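PDB 2DPW: MobA-like NTP transferase domain-containing protein from Thermus thermophilus, which belongs to the MobA-like nucleotidyltransferase family and probably transfers nucleotidyl groups, although its substrate and precise role are unknown. Local coordinates for residues V119-R133 with T215-D229. Numbering follows the deposited sequence.
Sequences VPKEAVEARFPRTKR and TPYPEVGVDVDREED
D229 OD2 accepts the backbone N-H groups of both D225 and R226, while OD1 faces R130. In this GT-A-type fold, the chain leaving strand 210-214 runs past helix 121-127 into the C-terminal helix 227-230. R226 is the N-cap and D229 the third residue of that helix, so D229 OD2, 2.7 Å from R226 N, acts like the acid of a capping box, without the reciprocal side-chain bond, since arginine offers no acceptor. Arginine suits R130's place: on a chain extended from CG to NE, its flat group offers two N-H bonds edge-on to carbonyls of the helix's first turn, NH1 to E228 O (2.9 Å) and NH2 to D229 O (3.1 Å). D229 OD1 lies over the guanidinium face, 3.5 Å from R130 NH2, attracted by charge alone. An alanine in place of D229 would probably leave D225 N and R226 N without this acceptor and R130 without its nearby carboxylate. Opposite charges join R133 NH1 to D223 OD1 in a salt bridge, its hydrogen bond weak, bent to 121°. Toward helix 121-127, branched V222 spreads both methyls over one face of F128, CG2 lying 3.9 Å from the ring centroid in a CH-pi contact; R127 CD lies over the opposite face, toward the rim, and H96 meets the ring edge-to-face. The flat, apolar ring of P218 rests against V119 and V124, its CB 3.8 Å from V124 CA and its CG at the F128 ring edge.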
ATOM      1  N   VAL A 119      -8.403  -4.264  -5.446  1.00 39.21           N
ATOM      2  CA  VAL A 119      -8.536  -4.959  -6.726  1.00 42.45           C
ATOM      3  C   VAL A 119      -9.513  -6.148  -6.713  1.00 49.04           C
ATOM      4  O   VAL A 119      -9.524  -6.963  -5.777  1.00 49.48           O
ATOM      5  CB  VAL A 119      -7.169  -5.496  -7.208  1.00 36.38           C
ATOM      6  CG1 VAL A 119      -7.294  -6.033  -8.611  1.00 36.29           C
ATOM      7  CG2 VAL A 119      -6.127  -4.406  -7.151  1.00 38.28           C
ATOM      8  N   PRO A 120     -10.346  -6.263  -7.763  1.00 50.73           N
ATOM      9  CA  PRO A 120     -11.322  -7.359  -7.876  1.00 54.12           C
ATOM     10  C   PRO A 120     -10.663  -8.687  -8.258  1.00 54.60           C
ATOM     11  O   PRO A 120      -9.751  -8.716  -9.086  1.00 58.19           O
ATOM     12  CB  PRO A 120     -12.269  -6.872  -8.972  1.00 45.32           C
ATOM     13  CG  PRO A 120     -12.122  -5.367  -8.929  1.00 38.00           C
ATOM     14  CD  PRO A 120     -10.639  -5.205  -8.745  1.00 41.29           C
ATOM     15  N   LYS A 121     -11.114  -9.777  -7.647  1.00 55.99           N
ATOM     16  CA  LYS A 121     -10.579 -11.100  -7.950  1.00 60.78           C
ATOM     17  C   LYS A 121     -10.556 -11.226  -9.473  1.00 68.18           C
ATOM     18  O   LYS A 121      -9.564 -11.651 -10.077  1.00 69.85           O
ATOM     19  CB  LYS A 121     -11.495 -12.177  -7.352  1.00 65.44           C
ATOM     20  CG  LYS A 121     -11.022 -13.622  -7.504  1.00 65.25           C
ATOM     21  CD  LYS A 121     -12.013 -14.578  -6.841  1.00 73.31           C
ATOM     22  CE  LYS A 121     -11.355 -15.890  -6.404  1.00 74.47           C
ATOM     23  NZ  LYS A 121     -12.303 -16.765  -5.646  1.00 74.99           N
ATOM     24  N   GLU A 122     -11.667 -10.815 -10.075  1.00 67.66           N
ATOM     25  CA  GLU A 122     -11.879 -10.858 -11.517  1.00 69.08           C
ATOM     26  C   GLU A 122     -10.686 -10.425 -12.384  1.00 72.89           C
ATOM     27  O   GLU A 122     -10.388 -11.059 -13.397  1.00 75.57           O
ATOM     28  CB  GLU A 122     -13.104  -9.998 -11.865  1.00 72.82           C
ATOM     29  CG  GLU A 122     -14.436 -10.460 -11.247  1.00 81.91           C
ATOM     30  CD  GLU A 122     -14.440 -10.464  -9.717  1.00 91.52           C
ATOM     31  OE1 GLU A 122     -14.043  -9.443  -9.110  1.00 92.48           O
ATOM     32  OE2 GLU A 122     -14.853 -11.487  -9.120  1.00 84.43           O
ATOM     33  N   ALA A 123     -10.008  -9.351 -11.989  1.00 73.24           N
ATOM     34  CA  ALA A 123      -8.881  -8.832 -12.760  1.00 63.72           C
ATOM     35  C   ALA A 123      -7.524  -9.313 -12.277  1.00 61.19           C
ATOM     36  O   ALA A 123      -6.548  -9.276 -13.022  1.00 54.07           O
ATOM     37  CB  ALA A 123      -8.914  -7.311 -12.760  1.00 62.81           C
ATOM     38  N   VAL A 124      -7.455  -9.749 -11.028  1.00 59.36           N
ATOM     39  CA  VAL A 124      -6.198 -10.232 -10.481  1.00 63.86           C
ATOM     40  C   VAL A 124      -5.739 -11.458 -11.252  1.00 73.54           C
ATOM     41  O   VAL A 124      -4.547 -11.712 -11.402  1.00 74.20           O
ATOM     42  CB  VAL A 124      -6.351 -10.622  -9.013  1.00 62.46           C
ATOM     43  CG1 VAL A 124      -5.017 -11.105  -8.456  1.00 48.10           C
ATOM     44  CG2 VAL A 124      -6.877  -9.437  -8.230  1.00 69.80           C
ATOM     45  N   GLU A 125      -6.701 -12.218 -11.751  1.00 86.65           N
ATOM     46  CA  GLU A 125      -6.390 -13.426 -12.488  1.00 87.27           C
ATOM     47  C   GLU A 125      -6.437 -13.183 -13.990  1.00 82.84           C
ATOM     48  O   GLU A 125      -6.560 -14.106 -14.781  1.00 78.80           O
ATOM     49  CB  GLU A 125      -7.352 -14.521 -12.031  1.00 93.02           C
ATOM     50  CG  GLU A 125      -7.321 -14.651 -10.502  1.00 98.75           C
ATOM     51  CD  GLU A 125      -8.387 -15.559  -9.920  1.00100.26           C
ATOM     52  OE1 GLU A 125      -9.570 -15.435 -10.306  1.00 98.79           O
ATOM     53  OE2 GLU A 125      -8.037 -16.389  -9.052  1.00101.37           O
ATOM     54  N   ALA A 126      -6.321 -11.912 -14.363  1.00 87.34           N
ATOM     55  CA  ALA A 126      -6.305 -11.503 -15.757  1.00 88.02           C
ATOM     56  C   ALA A 126      -4.848 -11.467 -16.217  1.00 90.91           C
ATOM     57  O   ALA A 126      -4.563 -11.741 -17.381  1.00 91.66           O
ATOM     58  CB  ALA A 126      -6.979 -10.122 -15.923  1.00 88.87           C
ATOM     59  N   ARG A 127      -3.925 -11.076 -15.338  1.00 93.70           N
ATOM     60  CA  ARG A 127      -2.517 -11.135 -15.737  1.00 96.60           C
ATOM     61  C   ARG A 127      -1.834 -12.203 -14.910  1.00 95.46           C
ATOM     62  O   ARG A 127      -1.113 -13.024 -15.456  1.00104.91           O
ATOM     63  CB  ARG A 127      -1.691  -9.841 -15.547  1.00 95.09           C
ATOM     64  CG  ARG A 127      -0.195 -10.111 -15.963  1.00100.81           C
ATOM     65  CD  ARG A 127       0.878  -9.030 -15.705  1.00101.55           C
ATOM     66  NE  ARG A 127       0.355  -7.681 -15.867  1.00108.75           N
ATOM     67  CZ  ARG A 127       1.079  -6.565 -15.838  1.00113.55           C
ATOM     68  NH1 ARG A 127       2.397  -6.611 -15.663  1.00110.72           N
ATOM     69  NH2 ARG A 127       0.471  -5.389 -15.977  1.00112.62           N
ATOM     70  N   PHE A 128      -2.088 -12.207 -13.601  1.00 86.22           N
ATOM     71  CA  PHE A 128      -1.441 -13.151 -12.704  1.00 85.01           C
ATOM     72  C   PHE A 128      -2.197 -14.376 -12.166  1.00 89.91           C
ATOM     73  O   PHE A 128      -2.087 -14.685 -10.980  1.00 94.59           O
ATOM     74  CB  PHE A 128      -0.877 -12.404 -11.491  1.00 81.08           C
ATOM     75  CG  PHE A 128      -0.304 -11.048 -11.803  1.00 71.68           C
ATOM     76  CD1 PHE A 128      -1.136  -9.951 -12.018  1.00 61.44           C
ATOM     77  CD2 PHE A 128       1.072 -10.866 -11.851  1.00 68.92           C
ATOM     78  CE1 PHE A 128      -0.608  -8.701 -12.279  1.00 65.97           C
ATOM     79  CE2 PHE A 128       1.615  -9.618 -12.111  1.00 70.83           C
ATOM     80  CZ  PHE A 128       0.772  -8.530 -12.326  1.00 77.05           C
ATOM     81  N   PRO A 129      -2.882 -15.144 -13.034  1.00 96.89           N
ATOM     82  CA  PRO A 129      -3.671 -16.353 -12.706  1.00100.45           C
ATOM     83  C   PRO A 129      -3.126 -17.217 -11.547  1.00101.34           C
ATOM     84  O   PRO A 129      -3.890 -17.792 -10.766  1.00 97.74           O
ATOM     85  CB  PRO A 129      -3.683 -17.136 -14.025  1.00 98.09           C
ATOM     86  CG  PRO A 129      -3.477 -16.086 -15.059  1.00 93.57           C
ATOM     87  CD  PRO A 129      -2.449 -15.190 -14.435  1.00 96.74           C
ATOM     88  N   ARG A 130      -1.803 -17.310 -11.451  1.00102.55           N
ATOM     89  CA  ARG A 130      -1.148 -18.106 -10.407  1.00106.26           C
ATOM     90  C   ARG A 130      -1.303 -17.483  -9.017  1.00110.02           C
ATOM     91  O   ARG A 130      -1.717 -18.135  -8.052  1.00114.04           O
ATOM     92  CB  ARG A 130       0.352 -18.250 -10.708  1.00106.71           C
ATOM     93  CG  ARG A 130       1.113 -16.929 -10.632  1.00114.54           C
ATOM     94  CD  ARG A 130       2.614 -17.101 -10.756  1.00121.05           C
ATOM     95  NE  ARG A 130       3.354 -15.885 -10.402  1.00123.66           N
ATOM     96  CZ  ARG A 130       4.681 -15.804 -10.340  1.00126.07           C
ATOM     97  NH1 ARG A 130       5.422 -16.871 -10.611  1.00125.15           N
ATOM     98  NH2 ARG A 130       5.263 -14.657 -10.003  1.00125.50           N
ATOM     99  N   THR A 131      -0.964 -16.201  -8.951  1.00112.03           N
ATOM    100  CA  THR A 131      -0.991 -15.403  -7.737  1.00106.58           C
ATOM    101  C   THR A 131      -2.130 -15.704  -6.771  1.00104.06           C
ATOM    102  O   THR A 131      -3.313 -15.559  -7.091  1.00101.05           O
ATOM    103  CB  THR A 131      -0.986 -13.911  -8.089  1.00106.17           C
ATOM    104  OG1 THR A 131       0.180 -13.624  -8.871  1.00101.36           O
ATOM    105  CG2 THR A 131      -0.946 -13.066  -6.826  1.00111.14           C
ATOM    106  N   LYS A 132      -1.731 -16.106  -5.571  1.00 99.99           N
ATOM    107  CA  LYS A 132      -2.646 -16.463  -4.494  1.00101.44           C
ATOM    108  C   LYS A 132      -2.806 -15.310  -3.502  1.00100.11           C
ATOM    109  O   LYS A 132      -1.849 -14.945  -2.813  1.00103.39           O
ATOM    110  CB  LYS A 132      -2.089 -17.685  -3.780  1.00106.22           C
ATOM    111  CG  LYS A 132      -1.423 -18.659  -4.722  1.00106.00           C
ATOM    112  CD  LYS A 132      -0.990 -19.899  -3.976  1.00110.17           C
ATOM    113  CE  LYS A 132      -0.316 -20.893  -4.908  1.00113.17           C
ATOM    114  NZ  LYS A 132       0.119 -22.134  -4.146  1.00116.59           N
ATOM    115  N   ARG A 133      -4.021 -14.767  -3.408  1.00 90.10           N
ATOM    116  CA  ARG A 133      -4.289 -13.627  -2.526  1.00 88.04           C
ATOM    117  C   ARG A 133      -5.357 -13.831  -1.450  1.00 85.18           C
ATOM    118  O   ARG A 133      -6.192 -14.724  -1.554  1.00 91.22           O
ATOM    119  CB  ARG A 133      -4.699 -12.413  -3.369  1.00 90.42           C
ATOM    120  CG  ARG A 133      -3.688 -11.977  -4.419  1.00 79.83           C
ATOM    121  CD  ARG A 133      -2.488 -11.281  -3.801  1.00 79.69           C
ATOM    122  NE  ARG A 133      -2.863 -10.068  -3.078  1.00 78.08           N
ATOM    123  CZ  ARG A 133      -1.988  -9.165  -2.645  1.00 86.02           C
ATOM    124  NH1 ARG A 133      -0.691  -9.350  -2.873  1.00 84.50           N
ATOM    125  NH2 ARG A 133      -2.402  -8.082  -1.989  1.00 80.36           N
ATOM    126  N   THR A 215      -9.728  -0.483  -8.065  1.00 51.32           N
ATOM    127  CA  THR A 215      -8.702  -0.209  -9.055  1.00 47.01           C
ATOM    128  C   THR A 215      -8.462  -1.432  -9.922  1.00 49.78           C
ATOM    129  O   THR A 215      -7.884  -2.412  -9.466  1.00 51.31           O
ATOM    130  CB  THR A 215      -7.419   0.198  -8.348  1.00 56.55           C
ATOM    131  OG1 THR A 215      -7.704   1.301  -7.478  1.00 58.37           O
ATOM    132  CG2 THR A 215      -6.355   0.604  -9.343  1.00 58.32           C
ATOM    133  N   PRO A 216      -8.877  -1.367 -11.199  1.00 50.71           N
ATOM    134  CA  PRO A 216      -8.783  -2.400 -12.236  1.00 43.52           C
ATOM    135  C   PRO A 216      -7.384  -2.912 -12.508  1.00 50.97           C
ATOM    136  O   PRO A 216      -7.211  -3.961 -13.113  1.00 57.74           O
ATOM    137  CB  PRO A 216      -9.362  -1.715 -13.466  1.00 40.81           C
ATOM    138  CG  PRO A 216     -10.123  -0.555 -12.924  1.00 46.85           C
ATOM    139  CD  PRO A 216      -9.255  -0.090 -11.815  1.00 47.74           C
ATOM    140  N   TYR A 217      -6.381  -2.167 -12.067  1.00 54.25           N
ATOM    141  CA  TYR A 217      -5.002  -2.569 -12.286  1.00 49.72           C
ATOM    142  C   TYR A 217      -4.463  -3.370 -11.110  1.00 48.54           C
ATOM    143  O   TYR A 217      -4.139  -2.819 -10.064  1.00 51.53           O
ATOM    144  CB  TYR A 217      -4.144  -1.340 -12.508  1.00 46.33           C
ATOM    145  CG  TYR A 217      -4.705  -0.412 -13.553  1.00 51.16           C
ATOM    146  CD1 TYR A 217      -5.826   0.377 -13.287  1.00 44.56           C
ATOM    147  CD2 TYR A 217      -4.102  -0.309 -14.806  1.00 56.38           C
ATOM    148  CE1 TYR A 217      -6.330   1.251 -14.244  1.00 46.06           C
ATOM    149  CE2 TYR A 217      -4.592   0.560 -15.770  1.00 52.19           C
ATOM    150  CZ  TYR A 217      -5.700   1.340 -15.489  1.00 51.57           C
ATOM    151  OH  TYR A 217      -6.137   2.223 -16.448  1.00 35.76           O
ATOM    152  N   PRO A 218      -4.365  -4.693 -11.271  1.00 46.03           N
ATOM    153  CA  PRO A 218      -3.867  -5.591 -10.228  1.00 47.04           C
ATOM    154  C   PRO A 218      -2.383  -5.436  -9.866  1.00 51.50           C
ATOM    155  O   PRO A 218      -1.920  -5.993  -8.866  1.00 48.07           O
ATOM    156  CB  PRO A 218      -4.200  -6.972 -10.787  1.00 41.09           C
ATOM    157  CG  PRO A 218      -4.128  -6.761 -12.258  1.00 46.98           C
ATOM    158  CD  PRO A 218      -4.843  -5.459 -12.433  1.00 36.55           C
ATOM    159  N   GLU A 219      -1.632  -4.693 -10.676  1.00 54.28           N
ATOM    160  CA  GLU A 219      -0.211  -4.474 -10.393  1.00 50.28           C
ATOM    161  C   GLU A 219      -0.102  -3.597  -9.153  1.00 49.67           C
ATOM    162  O   GLU A 219       0.982  -3.405  -8.598  1.00 55.36           O
ATOM    163  CB  GLU A 219       0.496  -3.794 -11.575  1.00 45.84           C
ATOM    164  CG  GLU A 219      -0.181  -2.546 -12.095  1.00 42.56           C
ATOM    165  CD  GLU A 219      -1.215  -2.844 -13.169  1.00 49.81           C
ATOM    166  OE1 GLU A 219      -2.112  -3.683 -12.936  1.00 53.93           O
ATOM    167  OE2 GLU A 219      -1.130  -2.229 -14.252  1.00 53.68           O
ATOM    168  N   VAL A 220      -1.251  -3.080  -8.732  1.00 38.33           N
ATOM    169  CA  VAL A 220      -1.350  -2.235  -7.564  1.00 37.29           C
ATOM    170  C   VAL A 220      -1.228  -3.057  -6.282  1.00 38.90           C
ATOM    171  O   VAL A 220      -0.971  -2.513  -5.208  1.00 40.64           O
ATOM    172  CB  VAL A 220      -2.701  -1.501  -7.559  1.00 37.31           C
ATOM    173  CG1 VAL A 220      -3.729  -2.268  -6.749  1.00 36.73           C
ATOM    174  CG2 VAL A 220      -2.531  -0.141  -7.009  1.00 45.26           C
ATOM    175  N   GLY A 221      -1.401  -4.369  -6.402  1.00 33.25           N
ATOM    176  CA  GLY A 221      -1.334  -5.223  -5.228  1.00 47.90           C
ATOM    177  C   GLY A 221      -0.533  -6.510  -5.322  1.00 50.69           C
ATOM    178  O   GLY A 221      -0.175  -7.085  -4.297  1.00 55.48           O
ATOM    179  N   VAL A 222      -0.252  -6.975  -6.535  1.00 60.18           N
ATOM    180  CA  VAL A 222       0.520  -8.205  -6.698  1.00 53.54           C
ATOM    181  C   VAL A 222       1.990  -7.945  -6.416  1.00 49.04           C
ATOM    182  O   VAL A 222       2.732  -7.452  -7.274  1.00 50.21           O
ATOM    183  CB  VAL A 222       0.397  -8.778  -8.121  1.00 51.62           C
ATOM    184  CG1 VAL A 222       1.142 -10.095  -8.200  1.00 59.98           C
ATOM    185  CG2 VAL A 222      -1.055  -8.976  -8.483  1.00 51.89           C
ATOM    186  N   ASP A 223       2.404  -8.275  -5.203  1.00 48.12           N
ATOM    187  CA  ASP A 223       3.783  -8.083  -4.794  1.00 57.66           C
ATOM    188  C   ASP A 223       4.597  -9.350  -5.035  1.00 53.48           C
ATOM    189  O   ASP A 223       4.080 -10.350  -5.526  1.00 56.07           O
ATOM    190  CB  ASP A 223       3.832  -7.716  -3.314  1.00 63.95           C
ATOM    191  CG  ASP A 223       3.235  -8.793  -2.435  1.00 69.77           C
ATOM    192  OD1 ASP A 223       2.028  -9.079  -2.583  1.00 72.08           O
ATOM    193  OD2 ASP A 223       3.974  -9.358  -1.601  1.00 70.58           O
ATOM    194  N   VAL A 224       5.874  -9.290  -4.687  1.00 53.49           N
ATOM    195  CA  VAL A 224       6.786 -10.418  -4.836  1.00 51.65           C
ATOM    196  C   VAL A 224       7.194 -10.869  -3.434  1.00 57.08           C
ATOM    197  O   VAL A 224       7.675 -10.067  -2.629  1.00 59.50           O
ATOM    198  CB  VAL A 224       8.044 -10.009  -5.627  1.00 49.21           C
ATOM    199  CG1 VAL A 224       9.004 -11.166  -5.703  1.00 49.05           C
ATOM    200  CG2 VAL A 224       7.658  -9.543  -7.021  1.00 41.35           C
ATOM    201  N   ASP A 225       7.000 -12.152  -3.145  1.00 66.44           N
ATOM    202  CA  ASP A 225       7.332 -12.684  -1.828  1.00 72.85           C
ATOM    203  C   ASP A 225       8.388 -13.776  -1.813  1.00 75.75           C
ATOM    204  O   ASP A 225       8.985 -14.046  -0.770  1.00 75.52           O
ATOM    205  CB  ASP A 225       6.068 -13.203  -1.148  1.00 78.30           C
ATOM    206  CG  ASP A 225       5.119 -12.088  -0.760  1.00 93.13           C
ATOM    207  OD1 ASP A 225       5.502 -11.242   0.079  1.00 97.69           O
ATOM    208  OD2 ASP A 225       3.990 -12.057  -1.293  1.00 94.82           O
ATOM    209  N   ARG A 226       8.625 -14.400  -2.961  1.00 75.01           N
ATOM    210  CA  ARG A 226       9.607 -15.466  -3.022  1.00 80.67           C
ATOM    211  C   ARG A 226      10.132 -15.709  -4.433  1.00 76.81           C
ATOM    212  O   ARG A 226       9.651 -15.108  -5.389  1.00 74.88           O
ATOM    213  CB  ARG A 226       8.984 -16.744  -2.457  1.00 96.58           C
ATOM    214  CG  ARG A 226       8.716 -16.708  -0.924  1.00105.74           C
ATOM    215  CD  ARG A 226       7.830 -17.923  -0.521  1.00113.12           C
ATOM    216  NE  ARG A 226       8.334 -19.181  -1.118  1.00116.65           N
ATOM    217  CZ  ARG A 226       7.549 -20.238  -1.400  1.00111.77           C
ATOM    218  NH1 ARG A 226       8.075 -21.350  -1.944  1.00107.11           N
ATOM    219  NH2 ARG A 226       6.229 -20.186  -1.138  1.00102.57           N
ATOM    220  N   GLU A 227      11.108 -16.603  -4.553  1.00 68.94           N
ATOM    221  CA  GLU A 227      11.720 -16.906  -5.839  1.00 71.50           C
ATOM    222  C   GLU A 227      10.804 -17.124  -7.052  1.00 74.75           C
ATOM    223  O   GLU A 227      11.000 -16.492  -8.091  1.00 71.87           O
ATOM    224  CB  GLU A 227      12.669 -18.098  -5.697  1.00 77.62           C
ATOM    225  CG  GLU A 227      14.085 -17.719  -5.282  1.00 74.71           C
ATOM    226  CD  GLU A 227      14.240 -17.544  -3.789  1.00 78.21           C
ATOM    227  OE1 GLU A 227      13.203 -17.453  -3.094  1.00 73.68           O
ATOM    228  OE2 GLU A 227      15.401 -17.492  -3.319  1.00 69.39           O
ATOM    229  N   GLU A 228       9.821 -18.011  -6.947  1.00 76.20           N
ATOM    230  CA  GLU A 228       8.931 -18.251  -8.081  1.00 79.75           C
ATOM    231  C   GLU A 228       8.428 -16.930  -8.647  1.00 81.69           C
ATOM    232  O   GLU A 228       8.266 -16.782  -9.864  1.00 84.35           O
ATOM    233  CB  GLU A 228       7.732 -19.106  -7.660  1.00 86.77           C
ATOM    234  CG  GLU A 228       8.001 -20.602  -7.602  1.00 97.32           C
ATOM    235  CD  GLU A 228       7.166 -21.390  -8.606  1.00102.22           C
ATOM    236  OE1 GLU A 228       6.230 -20.809  -9.199  1.00109.46           O
ATOM    237  OE2 GLU A 228       7.440 -22.594  -8.797  1.00109.86           O
ATOM    238  N   ASP A 229       8.187 -15.977  -7.750  1.00 76.76           N
ATOM    239  CA  ASP A 229       7.691 -14.662  -8.132  1.00 74.14           C
ATOM    240  C   ASP A 229       8.625 -13.965  -9.116  1.00 71.68           C
ATOM    241  O   ASP A 229       8.209 -13.577 -10.212  1.00 66.00           O
ATOM    242  CB  ASP A 229       7.500 -13.783  -6.890  1.00 71.71           C
ATOM    243  CG  ASP A 229       6.390 -14.282  -5.984  1.00 75.07           C
ATOM    244  OD1 ASP A 229       5.315 -14.628  -6.510  1.00 71.11           O
ATOM    245  OD2 ASP A 229       6.581 -14.318  -4.749  1.00 82.52           O
TER